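Local coordinates for protein 2-hydroxyisocaproyl-CoA dehydratase activator (Clostridium difficile, PDB 4EHU) that transfers one electron to (R)-2-hydroxyisocaproyl-CoA dehydratase, concomitant with ATP hydrolysis, to activate it in leucine fermentation, at residues A53-Y65 and S71-H83. Sequence-based numbering, arbitrary orientation.
Sequences AREDIKKVVVTGY and SDADKQISELSCH
The guanidinium of Arg54 meets residues 71-83 at its edge, where NH2 makes a weak 3.5 Å bond to Asp72 O; Val60 CG2 covers one face, 3.6 Å above its centre. A water in the guanidinium plane accepts from NH2 and donates to Asp74 OD2. The flat carboxylate of Asp74 offers the anti lone pair of that oxygen to Val60 N (2.8 Å), illustrating how an aspartate entering an edge strand can take up a neighbour's backbone N-H. The Lys59 and Asp74 side chains cross at about a right angle, CD 3.8 Å from OD2. Asp74 N returns a bond to Val60 O. Strand 75-76 runs parallel to 59-63 at the edge of an actin-fold sheet, linked through Val62 N to Lys75 O and Ile77 N to Val62 O. Val61 CG1 packs on Ile77 CD1; on the other sheet face Val62 CG1 lies 3.4 Å from Gln76 CG. A chi1 of -170° swings Thr63 OG1 toward Ile77 O, to which it donates at 2.7 Å. Asp74 thus pins the edge strand's start, its charge probably stabilised by Arg54 and Lys59, whereas Thr63 holds the other end, where Glu79, salt-bridged to Lys106, touches the nucleotide analogue.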
loop_
_atom_site.group_PDB
_atom_site.type_symbol
_atom_site.label_atom_id
_atom_site.label_comp_id
_atom_site.label_asym_id
_atom_site.label_seq_id
_atom_site.Cartn_x
_atom_site.Cartn_y
_atom_site.Cartn_z
ATOM N N ALA A 53 -42.490 2.799 -3.089
ATOM C CA ALA A 53 -41.927 3.911 -3.842
ATOM C C ALA A 53 -41.385 4.944 -2.865
ATOM O O ALA A 53 -41.647 4.866 -1.667
ATOM C CB ALA A 53 -42.978 4.531 -4.740
ATOM N N ARG A 54 -40.630 5.910 -3.371
ATOM C CA ARG A 54 -40.032 6.924 -2.515
ATOM C C ARG A 54 -41.065 7.493 -1.555
ATOM O O ARG A 54 -40.792 7.663 -0.374
ATOM C CB ARG A 54 -39.423 8.052 -3.354
ATOM C CG ARG A 54 -38.802 9.174 -2.528
ATOM C CD ARG A 54 -37.751 8.635 -1.567
ATOM N NE ARG A 54 -37.011 9.689 -0.874
ATOM C CZ ARG A 54 -37.347 10.191 0.312
ATOM N NH1 ARG A 54 -38.430 9.750 0.949
ATOM N NH2 ARG A 54 -36.602 11.144 0.858
ATOM N N GLU A 55 -42.259 7.787 -2.059
ATOM C CA GLU A 55 -43.253 8.480 -1.250
ATOM C C GLU A 55 -43.704 7.657 -0.041
ATOM O O GLU A 55 -44.231 8.208 0.923
ATOM C CB GLU A 55 -44.459 8.897 -2.101
ATOM C CG GLU A 55 -45.312 7.746 -2.611
ATOM C CD GLU A 55 -45.095 7.454 -4.086
ATOM O OE1 GLU A 55 -43.978 7.691 -4.592
ATOM O OE2 GLU A 55 -46.052 6.990 -4.742
ATOM N N ASP A 56 -43.486 6.347 -0.084
ATOM C CA ASP A 56 -43.849 5.474 1.030
ATOM C C ASP A 56 -42.813 5.466 2.159
ATOM O O ASP A 56 -43.083 4.962 3.246
ATOM C CB ASP A 56 -44.057 4.043 0.535
ATOM C CG ASP A 56 -45.179 3.934 -0.466
ATOM O OD1 ASP A 56 -46.355 3.961 -0.047
ATOM O OD2 ASP A 56 -44.884 3.818 -1.671
ATOM N N ILE A 57 -41.629 6.001 1.901
ATOM C CA ILE A 57 -40.558 6.009 2.909
ATOM C C ILE A 57 -40.620 7.323 3.695
ATOM O O ILE A 57 -40.443 8.402 3.130
ATOM C CB ILE A 57 -39.168 5.856 2.261
ATOM C CG1 ILE A 57 -39.201 4.770 1.181
ATOM C CG2 ILE A 57 -38.107 5.518 3.326
ATOM C CD1 ILE A 57 -39.608 3.392 1.709
ATOM N N LYS A 58 -40.884 7.229 4.996
ATOM C CA LYS A 58 -41.100 8.414 5.826
ATOM C C LYS A 58 -39.817 9.213 6.075
ATOM O O LYS A 58 -39.849 10.442 6.011
ATOM C CB LYS A 58 -41.752 8.025 7.157
ATOM C CG LYS A 58 -41.949 9.181 8.120
ATOM C CD LYS A 58 -43.427 9.482 8.326
ATOM C CE LYS A 58 -43.645 10.688 9.234
ATOM N NZ LYS A 58 -43.250 10.429 10.649
ATOM N N LYS A 59 -38.709 8.515 6.373
ATOM C CA LYS A 59 -37.391 9.132 6.522
ATOM C C LYS A 59 -36.312 8.263 5.878
ATOM O O LYS A 59 -36.395 7.026 5.892
ATOM C CB LYS A 59 -37.018 9.326 7.997
ATOM C CG LYS A 59 -37.957 10.247 8.776
ATOM C CD LYS A 59 -37.784 11.705 8.404
ATOM C CE LYS A 59 -38.605 12.593 9.335
ATOM N NZ LYS A 59 -38.505 14.049 9.018
ATOM N N VAL A 60 -35.315 8.931 5.318
ATOM C CA VAL A 60 -34.161 8.287 4.717
ATOM C C VAL A 60 -32.903 8.844 5.355
ATOM O O VAL A 60 -32.753 10.055 5.468
ATOM C CB VAL A 60 -34.088 8.576 3.202
ATOM C CG1 VAL A 60 -32.844 7.923 2.592
ATOM C CG2 VAL A 60 -35.356 8.097 2.505
ATOM N N VAL A 61 -31.998 7.967 5.777
ATOM C CA VAL A 61 -30.685 8.407 6.256
ATOM C C VAL A 61 -29.603 7.770 5.402
ATOM O O VAL A 61 -29.685 6.592 5.061
ATOM C CB VAL A 61 -30.455 8.043 7.739
ATOM C CG1 VAL A 61 -28.977 8.220 8.126
ATOM C CG2 VAL A 61 -31.372 8.873 8.646
ATOM N N VAL A 62 -28.586 8.556 5.057
ATOM C CA VAL A 62 -27.456 8.039 4.297
ATOM C C VAL A 62 -26.177 8.149 5.112
ATOM O O VAL A 62 -25.979 9.097 5.871
ATOM C CB VAL A 62 -27.302 8.782 2.952
ATOM C CG1 VAL A 62 -26.950 10.244 3.186
ATOM C CG2 VAL A 62 -26.251 8.111 2.086
ATOM N N THR A 63 -25.319 7.157 4.946
ATOM C CA THR A 63 -24.058 7.094 5.670
ATOM C C THR A 63 -22.974 6.628 4.712
ATOM O O THR A 63 -23.245 6.371 3.545
ATOM C CB THR A 63 -24.179 6.147 6.885
ATOM O OG1 THR A 63 -23.026 6.268 7.735
ATOM C CG2 THR A 63 -24.337 4.706 6.448
ATOM N N GLY A 64 -21.747 6.551 5.207
ATOM C CA GLY A 64 -20.626 6.054 4.422
ATOM C C GLY A 64 -19.804 7.175 3.809
ATOM O O GLY A 64 -20.142 8.347 3.917
ATOM N N TYR A 65 -18.715 6.777 3.170
ATOM C CA TYR A 65 -17.803 7.677 2.498
ATOM C C TYR A 65 -18.526 8.601 1.534
ATOM O O TYR A 65 -18.170 9.771 1.418
ATOM C CB TYR A 65 -16.771 6.837 1.746
ATOM C CG TYR A 65 -15.744 7.638 1.003
ATOM C CD1 TYR A 65 -14.721 8.276 1.678
ATOM C CD2 TYR A 65 -15.788 7.738 -0.379
ATOM C CE1 TYR A 65 -13.752 9.016 0.983
ATOM C CE2 TYR A 65 -14.839 8.460 -1.075
ATOM C CZ TYR A 65 -13.825 9.095 -0.391
ATOM O OH TYR A 65 -12.888 9.813 -1.093
ATOM N N SER A 71 -27.875 13.593 -2.011
ATOM C CA SER A 71 -28.656 14.776 -1.652
ATOM C C SER A 71 -30.126 14.497 -1.334
ATOM O O SER A 71 -30.853 15.410 -0.944
ATOM C CB SER A 71 -28.575 15.814 -2.775
ATOM O OG SER A 71 -29.345 15.413 -3.896
ATOM N N ASP A 72 -30.565 13.250 -1.491
ATOM C CA ASP A 72 -31.977 12.914 -1.302
ATOM C C ASP A 72 -32.272 12.225 0.034
ATOM O O ASP A 72 -33.220 11.443 0.135
ATOM C CB ASP A 72 -32.465 12.029 -2.451
ATOM C CG ASP A 72 -32.593 12.791 -3.760
ATOM O OD1 ASP A 72 -33.224 13.870 -3.766
ATOM O OD2 ASP A 72 -32.055 12.311 -4.781
ATOM N N ALA A 73 -31.473 12.522 1.054
ATOM C CA ALA A 73 -31.689 11.950 2.382
ATOM C C ALA A 73 -32.143 13.033 3.350
ATOM O O ALA A 73 -31.884 14.215 3.129
ATOM C CB ALA A 73 -30.401 11.273 2.899
ATOM N N ASP A 74 -32.820 12.619 4.417
ATOM C CA ASP A 74 -33.213 13.519 5.494
ATOM C C ASP A 74 -32.049 13.865 6.424
ATOM O O ASP A 74 -31.965 14.987 6.930
ATOM C CB ASP A 74 -34.360 12.921 6.296
ATOM C CG ASP A 74 -35.630 12.779 5.479
ATOM O OD1 ASP A 74 -36.285 13.805 5.228
ATOM O OD2 ASP A 74 -35.980 11.649 5.085
ATOM N N LYS A 75 -31.167 12.900 6.666
ATOM C CA LYS A 75 -29.944 13.155 7.409
ATOM C C LYS A 75 -28.805 12.397 6.744
ATOM O O LYS A 75 -29.016 11.350 6.113
ATOM C CB LYS A 75 -30.060 12.690 8.867
ATOM C CG LYS A 75 -31.068 13.425 9.708
ATOM C CD LYS A 75 -30.601 14.817 10.052
ATOM C CE LYS A 75 -31.698 15.585 10.783
ATOM N NZ LYS A 75 -31.280 16.963 11.153
ATOM N N GLN A 76 -27.605 12.938 6.872
ATOM C CA GLN A 76 -26.395 12.210 6.536
ATOM C C GLN A 76 -25.653 12.003 7.841
ATOM O O GLN A 76 -25.332 12.970 8.519
ATOM C CB GLN A 76 -25.547 13.029 5.566
ATOM C CG GLN A 76 -26.271 13.359 4.285
ATOM C CD GLN A 76 -25.923 14.736 3.764
ATOM O OE1 GLN A 76 -25.794 15.694 4.530
ATOM N NE2 GLN A 76 -25.753 14.842 2.456
ATOM N N ILE A 77 -25.348 10.757 8.189
ATOM C CA ILE A 77 -24.813 10.473 9.525
ATOM C C ILE A 77 -23.562 9.639 9.430
ATOM O O ILE A 77 -23.458 8.785 8.571
ATOM C CB ILE A 77 -25.855 9.738 10.411
ATOM C CG1 ILE A 77 -27.080 10.636 10.646
ATOM C CG2 ILE A 77 -25.266 9.358 11.754
ATOM C CD1 ILE A 77 -28.224 9.904 11.339
ATOM N N SER A 78 -22.622 9.919 10.321
ATOM C CA SER A 78 -21.371 9.151 10.449
ATOM C C SER A 78 -21.558 7.621 10.396
ATOM O O SER A 78 -22.454 7.057 11.038
ATOM C CB SER A 78 -20.723 9.518 11.783
ATOM O OG SER A 78 -19.664 8.630 12.111
ATOM N N GLU A 79 -20.681 6.944 9.658
ATOM C CA GLU A 79 -20.744 5.484 9.606
ATOM C C GLU A 79 -20.269 4.846 10.904
ATOM O O GLU A 79 -20.584 3.676 11.161
ATOM C CB GLU A 79 -19.965 4.923 8.414
ATOM C CG GLU A 79 -18.461 5.001 8.556
ATOM C CD GLU A 79 -17.757 5.041 7.204
ATOM O OE1 GLU A 79 -17.048 4.058 6.875
ATOM O OE2 GLU A 79 -17.878 6.073 6.494
ATOM N N LEU A 80 -19.546 5.580 11.746
ATOM C CA LEU A 80 -19.208 5.025 13.058
ATOM C C LEU A 80 -20.494 4.881 13.842
ATOM O O LEU A 80 -20.754 3.842 14.467
ATOM C CB LEU A 80 -18.257 5.909 13.857
ATOM C CG LEU A 80 -16.797 5.984 13.394
ATOM C CD1 LEU A 80 -16.671 6.337 11.919
ATOM C CD2 LEU A 80 -16.035 7.000 14.260
ATOM N N SER A 81 -21.309 5.926 13.821
ATOM C CA SER A 81 -22.583 5.870 14.539
ATOM C C SER A 81 -23.513 4.825 13.935
ATOM O O SER A 81 -24.197 4.084 14.660
ATOM C CB SER A 81 -23.286 7.228 14.509
ATOM O OG SER A 81 -22.416 8.211 15.047
ATOM N N CYS A 82 -23.564 4.774 12.611
ATOM C CA CYS A 82 -24.483 3.854 11.965
ATOM C C CYS A 82 -24.075 2.392 12.191
ATOM O O CYS A 82 -24.938 1.577 12.489
ATOM C CB CYS A 82 -24.636 4.157 10.482
ATOM S SG CYS A 82 -25.562 5.707 10.178
ATOM N N HIS A 83 -22.799 2.040 12.063
ATOM C CA HIS A 83 -22.434 0.644 12.340
ATOM C C HIS A 83 -22.684 0.285 13.798
ATOM O O HIS A 83 -23.160 -0.793 14.085
ATOM C CB HIS A 83 -20.975 0.358 11.977
ATOM C CG HIS A 83 -20.756 0.100 10.521
ATOM N ND1 HIS A 83 -21.255 -1.008 9.877
ATOM C CD2 HIS A 83 -20.038 0.783 9.597
ATOM C CE1 HIS A 83 -20.881 -0.988 8.610
ATOM N NE2 HIS A 83 -20.154 0.100 8.409
HETATM O O HOH W 1 -38.028 11.381 3.451
HETATM O O HOH W 2 -39.140 14.129 6.134
HETATM O O HOH W 3 -17.419 4.330 4.011
#